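Local coordinates for ThiJ/pfpI family protein (Bacillus anthracis, PDB 3EFE) that is of unknown function but belongs to the DJ-1/PfpI family, whose members include chaperones and proteases, and probably shares their class I glutaminase-like fold, at residues T5-Y11 with E73-I79; W19-L24 with P169-A173; K128-L134 with Y150-V156. One frame throughout, in Å; residues are numbered along the deposited sequence.

Interaction 1 of 3, residues T5-Y11 with E73-I79; sequences TKKAFLY and ESKDLLI
The F9 ring presents its edge to D76, whose OD2 lies in the ring plane 3.9 Å from CE2, with carboxylate and ring steeply inclined to each other. F9 CB meets L78 CD1 at 3.7 Å. The face of the sheet that carries F9 and L78 is covered near L78 by I98 of helix 92-104. On the other face L10 and I79 are wedged together: CD1 of L10 lies 3.4 Å from CG2 of I79, tighter than normal van der Waals contact, because the L10 torsion (CG anti to the backbone N, chi1 175°) swings the branch across to its neighbour. Isoleucine and leucine suit this face, broad and apolar against helix 18-30, where I79 meets L24 and I25 and L77 meets L28. The strands themselves are adjacent parallel members of the central sheet of the alpha/beta sandwich of the DJ-1/PfpI family, 8-11 lying between 43-47 and 77-80. Their backbones are joined by F9 N to L77 O (2.6 Å) and I79 N to F9 O (2.8 Å), with K7 O and Y11 N continuing the pattern at the two ends. Before the strand, a type II turn from E73 to D76 places K75 at positive phi and directs its O toward T5. The OG1 hydroxyl of T5 donates to that K75 O in the carbonyl plane at 3.0 Å, while D76 OD1 accepts a weak bond from K7 N (3.4 Å) and also a hydrogen bond from a water that accepts from K6 N.

Interaction 2 of 3, residues W19-L24 with P169-A173; sequences WEYGYL and PLEFA
The torsions of Y23 and L24 aim both side chains at P169-A173: in Y23, CG lies anti to the carbonyl carbon (chi1 -71°), and in L24 it lies anti to the backbone N (chi1 -174°). Helices 18-30 and 169-179 pack here on one side of the central sheet of the DJ-1/PfpI sandwich, their local axes 8.1 Å apart and inclined at 42°. Small A173 lets the backbones come close, and its CB touches L24 CB at 4.0 Å. Over the centre of the Y23 phenol ring sits L170 CD2, a CH-pi contact 4.0 Å from the centroid, whereas P169 CB reaches the edge of the same ring. L24 CD2 meets F172 CE2 at 3.9 Å, the two side chains crossing at about a right angle, and F172 also packs on A109 and I111 of strand 107-111. Proline is well suited to the first turn of a helix, where no N-H is needed for helical bonding; its compact ring lies against the other helix, with CG 4.0 Å from W19 CD1 at the indole edge. The indole NE1 is satisfied by G166 O, and the W19 ring also meets Y23 of the second subunit, placing this corner at the dimer interface. E20 OE1 accepts a hydrogen bond from G82 N, and the side chain touches C112, an arrangement consistent with that in DJ-1 relatives, where a glutamate lies beside the cysteine of the nucleophile elbow. Where helix 18-30 is kinked and L24 N has no bond to the turn before, a water bridges the two helices: it donates to E20 O at 2.9 Å and to P169 O at 2.9 Å, and accepts a weak bond from L24 N.

Interaction 3 of 3, residues K128-L134 with Y150-V156; sequences KHTSNNL and YELGPAV
Y150 is clamped on both sides of its ring by the loop 128-134: T130 CA lies over one face, and L134 CD1 over the other, 4.0 Å from the centroid in a CH-pi contact. This tight centre joins the loop leading into helix 134-140 to the approach of the antiparallel edge strand 155-158 in the DJ-1/PfpI alpha/beta sandwich. A single backbone bridge pairs H129 with Y150, and E151 N donates to H129 O at 2.8 Å. A buried threonine hydroxyl adds to this grip, T130 OG1 donating to E151 O at 2.7 Å from a position tilted 32° out of the carbonyl plane. The imidazole contributes too: Y150 CA stands over its face, and NE2 is held by G146 O, fixing how the ring is turned. At the phenol edge S131 OG lies in the ring plane and shares a hydrogen bond with Y150 OH (3.2 Å), while T137 OG1 gives it a stronger partner. V156 fills the space beneath the loop, its CG2 on T130 CB at 3.6 Å and its CG1 against K128. Toward solvent the contact loosens. L152 and G153 lie exposed, the glycine adopting the positive phi (71°) that its lack of a side chain makes easy, just ahead of the cis peptide bond to P154. On this rim the long, flexible K128 curls through three successive bends, bringing NZ round to E151, where it makes a salt bridge to the syn lone pair of OE2 at 3.0 Å.

Overall arrangement
From the N terminus strand 8-11 leads through a short connection into helix 18-30, so the first halves of interactions 1 and 2 follow one another. Interaction 1 closes its loop when strand 77-80 comes to lie beside 8-11. Interaction 2 is still open then and crosses it. Interaction 3 opens and closes later, wholly within the span that interaction 2 completes at helix 169-179. Interactions 1 and 3 reach the same sheet, at a central pair of strands and at its edge strand 155-158, about 11 Å apart at their nearest atoms, while interaction 2 joins two helices packed on it. L10 and I79 touch Y21, L24 and F172; A155 and P154 rest on E171 and F172.

Interaction 1 of 3, residues T5-Y11 with E73-I79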
loop_
_atom_site.group_PDB
_atom_site.type_symbol
_atom_site.label_atom_id
_atom_site.label_comp_id
_atom_site.label_asym_id
_atom_site.label_seq_id
_atom_site.Cartn_x
_atom_site.Cartn_y
_atom_site.Cartn_z
ATOM N N THR D 5 -11.282 14.168 -15.071
ATOM C CA THR D 5 -10.781 12.790 -15.345
ATOM C C THR D 5 -11.876 11.732 -15.313
ATOM O O THR D 5 -12.645 11.663 -14.351
ATOM C CB THR D 5 -9.696 12.407 -14.303
ATOM O OG1 THR D 5 -8.619 13.355 -14.395
ATOM C CG2 THR D 5 -9.198 10.933 -14.457
ATOM N N LYS D 6 -11.916 10.897 -16.353
ATOM C CA LYS D 6 -13.008 9.936 -16.540
ATOM C C LYS D 6 -12.569 8.491 -16.302
ATOM O O LYS D 6 -13.358 7.701 -15.789
ATOM C CB LYS D 6 -13.668 10.114 -17.918
ATOM C CG LYS D 6 -14.505 11.396 -17.980
ATOM C CD LYS D 6 -15.468 11.493 -19.195
ATOM C CE LYS D 6 -16.748 12.279 -18.851
ATOM N NZ LYS D 6 -17.931 11.332 -18.583
ATOM N N LYS D 7 -11.328 8.133 -16.626
ATOM C CA LYS D 7 -10.824 6.779 -16.297
ATOM C C LYS D 7 -9.501 6.835 -15.551
ATOM O O LYS D 7 -8.809 7.815 -15.624
ATOM C CB LYS D 7 -10.725 5.931 -17.556
ATOM C CG LYS D 7 -11.982 6.123 -18.412
ATOM C CD LYS D 7 -12.275 4.956 -19.307
ATOM C CE LYS D 7 -13.643 5.138 -19.964
ATOM N NZ LYS D 7 -13.704 6.397 -20.827
ATOM N N ALA D 8 -9.228 5.814 -14.759
ATOM C CA ALA D 8 -7.993 5.664 -14.041
ATOM C C ALA D 8 -7.499 4.280 -14.349
ATOM O O ALA D 8 -8.206 3.335 -14.219
ATOM C CB ALA D 8 -8.162 5.871 -12.549
ATOM N N PHE D 9 -6.279 4.223 -14.852
ATOM C CA PHE D 9 -5.589 2.960 -15.174
ATOM C C PHE D 9 -4.442 2.713 -14.238
ATOM O O PHE D 9 -3.693 3.624 -13.942
ATOM C CB PHE D 9 -5.068 3.001 -16.604
ATOM C CG PHE D 9 -6.171 3.086 -17.622
ATOM C CD1 PHE D 9 -6.975 1.982 -17.879
ATOM C CD2 PHE D 9 -6.406 4.246 -18.291
ATOM C CE1 PHE D 9 -7.958 2.019 -18.793
ATOM C CE2 PHE D 9 -7.460 4.323 -19.243
ATOM C CZ PHE D 9 -8.230 3.167 -19.470
ATOM N N LEU D 10 -4.315 1.480 -13.742
ATOM C CA LEU D 10 -3.092 1.097 -13.069
ATOM C C LEU D 10 -2.426 0.030 -13.898
ATOM O O LEU D 10 -2.925 -1.093 -14.057
ATOM C CB LEU D 10 -3.410 0.584 -11.664
ATOM C CG LEU D 10 -2.239 0.025 -10.849
ATOM C CD1 LEU D 10 -1.304 1.165 -10.349
ATOM C CD2 LEU D 10 -2.728 -0.957 -9.767
ATOM N N TYR D 11 -1.247 0.325 -14.379
ATOM C CA TYR D 11 -0.408 -0.723 -15.007
ATOM C C TYR D 11 0.063 -1.762 -14.003
ATOM O O TYR D 11 0.759 -1.435 -13.011
ATOM C CB TYR D 11 0.734 -0.053 -15.768
ATOM C CG TYR D 11 1.611 -1.000 -16.554
ATOM C CD1 TYR D 11 1.094 -1.776 -17.599
ATOM C CD2 TYR D 11 2.969 -1.091 -16.272
ATOM C CE1 TYR D 11 1.936 -2.643 -18.321
ATOM C CE2 TYR D 11 3.793 -1.906 -16.989
ATOM C CZ TYR D 11 3.273 -2.704 -18.002
ATOM O OH TYR D 11 4.142 -3.553 -18.678
ATOM N N GLU D 73 -6.553 8.835 -23.096
ATOM C CA GLU D 73 -7.273 9.985 -23.642
ATOM C C GLU D 73 -6.954 11.186 -22.782
ATOM O O GLU D 73 -6.443 11.028 -21.670
ATOM C CB GLU D 73 -8.792 9.739 -23.649
ATOM C CG GLU D 73 -9.341 9.019 -24.900
ATOM C CD GLU D 73 -10.734 8.342 -24.649
ATOM O OE1 GLU D 73 -11.509 8.812 -23.762
ATOM O OE2 GLU D 73 -11.050 7.318 -25.326
ATOM N N SER D 74 -7.244 12.386 -23.303
ATOM C CA SER D 74 -6.845 13.594 -22.626
ATOM C C SER D 74 -7.506 13.444 -21.293
ATOM O O SER D 74 -8.641 12.967 -21.196
ATOM C CB SER D 74 -7.325 14.868 -23.353
ATOM O OG SER D 74 -6.543 16.042 -22.991
ATOM N N LYS D 75 -6.776 13.805 -20.257
ATOM C CA LYS D 75 -7.254 13.737 -18.874
ATOM C C LYS D 75 -7.599 12.345 -18.261
ATOM O O LYS D 75 -8.085 12.321 -17.113
ATOM C CB LYS D 75 -8.422 14.655 -18.676
ATOM C CG LYS D 75 -8.320 16.021 -19.321
ATOM C CD LYS D 75 -6.974 16.754 -19.190
ATOM C CE LYS D 75 -7.011 18.148 -19.962
ATOM N NZ LYS D 75 -7.642 18.113 -21.377
ATOM N N ASP D 76 -7.336 11.213 -18.955
ATOM C CA ASP D 76 -7.406 9.897 -18.291
ATOM C C ASP D 76 -6.289 9.927 -17.263
ATOM O O ASP D 76 -5.455 10.818 -17.286
ATOM C CB ASP D 76 -7.257 8.716 -19.281
ATOM C CG ASP D 76 -8.606 8.361 -20.044
ATOM O OD1 ASP D 76 -9.666 8.816 -19.545
ATOM O OD2 ASP D 76 -8.608 7.618 -21.087
ATOM N N LEU D 77 -6.294 8.991 -16.338
ATOM C CA LEU D 77 -5.167 8.818 -15.384
ATOM C C LEU D 77 -4.506 7.478 -15.624
ATOM O O LEU D 77 -5.193 6.436 -15.640
ATOM C CB LEU D 77 -5.591 8.963 -13.882
ATOM C CG LEU D 77 -4.521 8.614 -12.764
ATOM C CD1 LEU D 77 -3.359 9.666 -12.620
ATOM C CD2 LEU D 77 -5.264 8.380 -11.392
ATOM N N LEU D 78 -3.182 7.519 -15.794
ATOM C CA LEU D 78 -2.339 6.293 -15.851
ATOM C C LEU D 78 -1.301 6.246 -14.734
ATOM O O LEU D 78 -0.400 7.036 -14.724
ATOM C CB LEU D 78 -1.603 6.180 -17.177
ATOM C CG LEU D 78 -0.725 4.938 -17.407
ATOM C CD1 LEU D 78 -1.494 3.619 -17.373
ATOM C CD2 LEU D 78 0.079 5.112 -18.729
ATOM N N ILE D 79 -1.489 5.304 -13.784
ATOM C CA ILE D 79 -0.552 5.039 -12.676
ATOM C C ILE D 79 0.568 3.990 -13.067
ATOM O O ILE D 79 0.296 2.820 -13.463
ATOM C CB ILE D 79 -1.287 4.558 -11.370
ATOM C CG1 ILE D 79 -2.383 5.535 -11.000
ATOM C CG2 ILE D 79 -0.291 4.355 -10.178
ATOM C CD1 ILE D 79 -3.560 4.941 -10.179
HETATM O O HOH W 1 -10.692 11.752 -18.888
#

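Interaction 2 of 3, residues W19-L24 with P169-A173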
loop_
_atom_site.group_PDB
_atom_site.type_symbol
_atom_site.label_atom_id
_atom_site.label_comp_id
_atom_site.label_asym_id
_atom_site.label_seq_id
_atom_site.Cartn_x
_atom_site.Cartn_y
_atom_site.Cartn_z
ATOM N N TRP D 19 3.385 -1.042 -1.831
ATOM C CA TRP D 19 3.234 0.072 -0.932
ATOM C C TRP D 19 3.108 1.352 -1.729
ATOM O O TRP D 19 2.714 2.355 -1.186
ATOM C CB TRP D 19 4.348 0.118 0.090
ATOM C CG TRP D 19 5.590 0.539 -0.449
ATOM C CD1 TRP D 19 6.051 1.807 -0.507
ATOM C CD2 TRP D 19 6.564 -0.281 -1.070
ATOM N NE1 TRP D 19 7.219 1.831 -1.097
ATOM C CE2 TRP D 19 7.573 0.566 -1.487
ATOM C CE3 TRP D 19 6.637 -1.656 -1.383
ATOM C CZ2 TRP D 19 8.708 0.114 -2.151
ATOM C CZ3 TRP D 19 7.753 -2.115 -2.004
ATOM C CH2 TRP D 19 8.777 -1.229 -2.412
ATOM N N GLU D 20 3.372 1.301 -3.037
ATOM C CA GLU D 20 3.628 2.541 -3.794
ATOM C C GLU D 20 2.307 3.115 -4.369
ATOM O O GLU D 20 2.165 4.334 -4.511
ATOM C CB GLU D 20 4.708 2.341 -4.839
ATOM C CG GLU D 20 6.067 2.302 -4.204
ATOM C CD GLU D 20 7.161 2.059 -5.111
ATOM O OE1 GLU D 20 6.934 1.954 -6.346
ATOM O OE2 GLU D 20 8.309 2.013 -4.577
ATOM N N TYR D 21 1.341 2.252 -4.614
ATOM C CA TYR D 21 0.043 2.640 -5.252
ATOM C C TYR D 21 -1.151 2.485 -4.347
ATOM O O TYR D 21 -2.186 2.946 -4.715
ATOM C CB TYR D 21 -0.233 1.932 -6.619
ATOM C CG TYR D 21 -0.142 0.483 -6.470
ATOM C CD1 TYR D 21 -1.175 -0.238 -5.882
ATOM C CD2 TYR D 21 1.065 -0.194 -6.755
ATOM C CE1 TYR D 21 -1.029 -1.584 -5.640
ATOM C CE2 TYR D 21 1.175 -1.523 -6.529
ATOM C CZ TYR D 21 0.146 -2.210 -6.000
ATOM O OH TYR D 21 0.271 -3.522 -5.764
ATOM N N GLY D 22 -0.991 1.948 -3.142
ATOM C CA GLY D 22 -2.114 1.546 -2.303
ATOM C C GLY D 22 -3.078 2.629 -1.824
ATOM O O GLY D 22 -4.269 2.458 -1.886
ATOM N N TYR D 23 -2.520 3.699 -1.276
ATOM C CA TYR D 23 -3.219 4.933 -0.949
ATOM C C TYR D 23 -3.964 5.513 -2.146
ATOM O O TYR D 23 -5.174 5.837 -2.071
ATOM C CB TYR D 23 -2.206 5.972 -0.484
ATOM C CG TYR D 23 -1.517 5.778 0.902
ATOM C CD1 TYR D 23 -2.256 5.753 2.063
ATOM C CD2 TYR D 23 -0.122 5.691 1.012
ATOM C CE1 TYR D 23 -1.667 5.641 3.269
ATOM C CE2 TYR D 23 0.505 5.532 2.252
ATOM C CZ TYR D 23 -0.283 5.524 3.370
ATOM O OH TYR D 23 0.263 5.395 4.618
ATOM N N LEU D 24 -3.251 5.680 -3.250
ATOM C CA LEU D 24 -3.854 6.342 -4.393
ATOM C C LEU D 24 -5.044 5.576 -4.935
ATOM O O LEU D 24 -6.123 6.111 -5.077
ATOM C CB LEU D 24 -2.799 6.578 -5.496
ATOM C CG LEU D 24 -3.219 7.387 -6.724
ATOM C CD1 LEU D 24 -3.988 8.766 -6.326
ATOM C CD2 LEU D 24 -2.018 7.631 -7.609
ATOM N N PRO D 169 4.902 7.359 -1.024
ATOM C CA PRO D 169 3.566 7.083 -1.600
ATOM C C PRO D 169 2.400 8.028 -1.222
ATOM O O PRO D 169 1.451 8.189 -2.020
ATOM C CB PRO D 169 3.284 5.652 -1.166
ATOM C CG PRO D 169 4.255 5.327 -0.104
ATOM C CD PRO D 169 5.352 6.289 -0.111
ATOM N N LEU D 170 2.429 8.626 -0.027
ATOM C CA LEU D 170 1.368 9.567 0.419
ATOM C C LEU D 170 1.462 10.835 -0.334
ATOM O O LEU D 170 0.420 11.421 -0.719
ATOM C CB LEU D 170 1.560 9.980 1.864
ATOM C CG LEU D 170 0.667 9.580 3.032
ATOM C CD1 LEU D 170 0.970 10.459 4.307
ATOM C CD2 LEU D 170 -0.820 9.636 2.625
ATOM N N GLU D 171 2.702 11.341 -0.446
ATOM C CA GLU D 171 2.993 12.530 -1.232
ATOM C C GLU D 171 2.634 12.330 -2.724
ATOM O O GLU D 171 2.068 13.235 -3.361
ATOM C CB GLU D 171 4.508 12.920 -1.136
ATOM C CG GLU D 171 4.876 13.574 0.118
ATOM C CD GLU D 171 4.981 12.611 1.291
ATOM O OE1 GLU D 171 5.085 11.327 1.118
ATOM O OE2 GLU D 171 4.990 13.188 2.412
ATOM N N PHE D 172 3.049 11.176 -3.264
ATOM C CA PHE D 172 2.658 10.735 -4.597
ATOM C C PHE D 172 1.138 10.790 -4.759
ATOM O O PHE D 172 0.639 11.374 -5.714
ATOM C CB PHE D 172 3.212 9.347 -4.862
ATOM C CG PHE D 172 2.874 8.754 -6.248
ATOM C CD1 PHE D 172 3.296 9.384 -7.427
ATOM C CD2 PHE D 172 2.168 7.570 -6.355
ATOM C CE1 PHE D 172 3.036 8.814 -8.647
ATOM C CE2 PHE D 172 1.862 7.025 -7.599
ATOM C CZ PHE D 172 2.362 7.605 -8.738
ATOM N N ALA D 173 0.420 10.205 -3.823
ATOM C CA ALA D 173 -1.065 10.085 -3.873
ATOM C C ALA D 173 -1.705 11.465 -3.778
ATOM O O ALA D 173 -2.642 11.782 -4.484
ATOM C CB ALA D 173 -1.575 9.153 -2.743
HETATM O O HOH W 2 0.134 5.876 -3.208
#

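Interaction 3 of 3, residues K128-L134 with Y150-V156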
loop_
_atom_site.group_PDB
_atom_site.type_symbol
_atom_site.label_atom_id
_atom_site.label_comp_id
_atom_site.label_asym_id
_atom_site.label_seq_id
_atom_site.Cartn_x
_atom_site.Cartn_y
_atom_site.Cartn_z
ATOM N N LYS D 128 9.722 19.088 -15.135
ATOM C CA LYS D 128 10.159 18.976 -13.740
ATOM C C LYS D 128 9.830 17.552 -13.264
ATOM O O LYS D 128 8.806 16.964 -13.613
ATOM C CB LYS D 128 9.476 19.975 -12.804
ATOM C CG LYS D 128 9.573 21.493 -13.178
ATOM C CD LYS D 128 8.238 22.365 -12.949
ATOM C CE LYS D 128 7.311 22.004 -11.717
ATOM N NZ LYS D 128 7.985 22.004 -10.357
ATOM N N HIS D 129 10.731 16.971 -12.486
ATOM C CA HIS D 129 10.558 15.601 -12.054
ATOM C C HIS D 129 11.488 15.309 -10.905
ATOM O O HIS D 129 12.458 16.037 -10.644
ATOM C CB HIS D 129 10.848 14.660 -13.185
ATOM C CG HIS D 129 12.237 14.796 -13.724
ATOM N ND1 HIS D 129 13.296 14.038 -13.259
ATOM C CD2 HIS D 129 12.748 15.627 -14.660
ATOM C CE1 HIS D 129 14.386 14.388 -13.913
ATOM N NE2 HIS D 129 14.083 15.348 -14.765
ATOM N N THR D 130 11.162 14.240 -10.203
ATOM C CA THR D 130 12.068 13.635 -9.259
ATOM C C THR D 130 12.219 12.112 -9.548
ATOM O O THR D 130 11.691 11.574 -10.516
ATOM C CB THR D 130 11.633 13.992 -7.850
ATOM O OG1 THR D 130 12.726 13.807 -6.969
ATOM C CG2 THR D 130 10.399 13.193 -7.378
ATOM N N SER D 131 13.020 11.448 -8.749
ATOM C CA SER D 131 13.249 9.995 -8.849
ATOM C C SER D 131 13.794 9.588 -7.515
ATOM O O SER D 131 13.923 10.402 -6.643
ATOM C CB SER D 131 14.191 9.601 -9.989
ATOM O OG SER D 131 15.548 9.958 -9.769
ATOM N N ASN D 132 14.090 8.322 -7.336
ATOM C CA ASN D 132 14.725 7.888 -6.113
ATOM C C ASN D 132 16.031 8.585 -5.843
ATOM O O ASN D 132 16.293 8.969 -4.737
ATOM C CB ASN D 132 14.876 6.353 -6.111
ATOM C CG ASN D 132 13.528 5.657 -5.945
ATOM O OD1 ASN D 132 12.659 6.141 -5.199
ATOM N ND2 ASN D 132 13.350 4.483 -6.612
ATOM N N ASN D 133 16.856 8.727 -6.866
ATOM C CA ASN D 133 18.198 9.294 -6.713
ATOM C C ASN D 133 18.699 9.741 -8.095
ATOM O O ASN D 133 18.721 8.933 -9.050
ATOM C CB ASN D 133 19.147 8.201 -6.161
ATOM C CG ASN D 133 20.580 8.696 -6.017
ATOM O OD1 ASN D 133 21.444 8.377 -6.847
ATOM N ND2 ASN D 133 20.830 9.518 -4.967
ATOM N N LEU D 134 19.081 11.004 -8.192
ATOM C CA LEU D 134 19.636 11.547 -9.418
ATOM C C LEU D 134 20.840 10.756 -9.986
ATOM O O LEU D 134 20.822 10.355 -11.176
ATOM C CB LEU D 134 20.118 12.942 -9.123
ATOM C CG LEU D 134 20.690 13.746 -10.295
ATOM C CD1 LEU D 134 19.715 13.739 -11.510
ATOM C CD2 LEU D 134 20.900 15.093 -9.719
ATOM N N TYR D 150 15.381 18.219 -12.742
ATOM C CA TYR D 150 15.306 17.393 -11.598
ATOM C C TYR D 150 15.254 18.153 -10.290
ATOM O O TYR D 150 16.114 18.968 -10.018
ATOM C CB TYR D 150 16.531 16.433 -11.568
ATOM C CG TYR D 150 16.439 15.343 -10.512
ATOM C CD1 TYR D 150 16.052 14.063 -10.856
ATOM C CD2 TYR D 150 16.725 15.612 -9.156
ATOM C CE1 TYR D 150 15.938 13.048 -9.898
ATOM C CE2 TYR D 150 16.612 14.637 -8.208
ATOM C CZ TYR D 150 16.212 13.344 -8.592
ATOM O OH TYR D 150 16.098 12.363 -7.660
ATOM N N GLU D 151 14.298 17.762 -9.443
ATOM C CA GLU D 151 14.093 18.309 -8.107
ATOM C C GLU D 151 14.162 17.248 -7.029
ATOM O O GLU D 151 14.143 16.081 -7.327
ATOM C CB GLU D 151 12.712 18.971 -8.033
ATOM C CG GLU D 151 12.643 20.238 -8.754
ATOM C CD GLU D 151 11.228 20.730 -8.868
ATOM O OE1 GLU D 151 10.419 20.469 -7.927
ATOM O OE2 GLU D 151 10.923 21.393 -9.896
ATOM N N LEU D 152 14.218 17.670 -5.766
ATOM C CA LEU D 152 14.399 16.743 -4.608
ATOM C C LEU D 152 13.093 16.082 -4.222
ATOM O O LEU D 152 13.104 14.995 -3.687
ATOM C CB LEU D 152 14.976 17.466 -3.369
ATOM C CG LEU D 152 16.460 17.231 -3.002
ATOM C CD1 LEU D 152 17.447 17.246 -4.225
ATOM C CD2 LEU D 152 16.903 18.239 -1.910
ATOM N N GLY D 153 11.968 16.746 -4.476
ATOM C CA GLY D 153 10.686 16.109 -4.308
ATOM C C GLY D 153 10.484 15.944 -2.846
ATOM O O GLY D 153 10.680 16.893 -2.124
ATOM N N PRO D 154 10.105 14.750 -2.377
ATOM C CA PRO D 154 10.024 13.419 -2.983
ATOM C C PRO D 154 8.850 13.164 -3.972
ATOM O O PRO D 154 8.722 12.055 -4.444
ATOM C CB PRO D 154 9.836 12.519 -1.738
ATOM C CG PRO D 154 8.852 13.395 -0.882
ATOM C CD PRO D 154 9.565 14.738 -0.989
ATOM N N ALA D 155 7.974 14.136 -4.179
ATOM C CA ALA D 155 6.941 14.140 -5.219
ATOM C C ALA D 155 6.924 15.524 -5.894
ATOM O O ALA D 155 7.044 16.579 -5.222
ATOM C CB ALA D 155 5.491 13.752 -4.636
ATOM N N VAL D 156 6.779 15.503 -7.215
ATOM C CA VAL D 156 6.869 16.692 -8.059
ATOM C C VAL D 156 5.752 16.570 -9.098
ATOM O O VAL D 156 5.505 15.481 -9.676
ATOM C CB VAL D 156 8.270 16.759 -8.852
ATOM C CG1 VAL D 156 8.272 17.815 -9.977
ATOM C CG2 VAL D 156 9.523 16.880 -7.902
HETATM O O HOH W 3 6.921 15.190 -12.451
#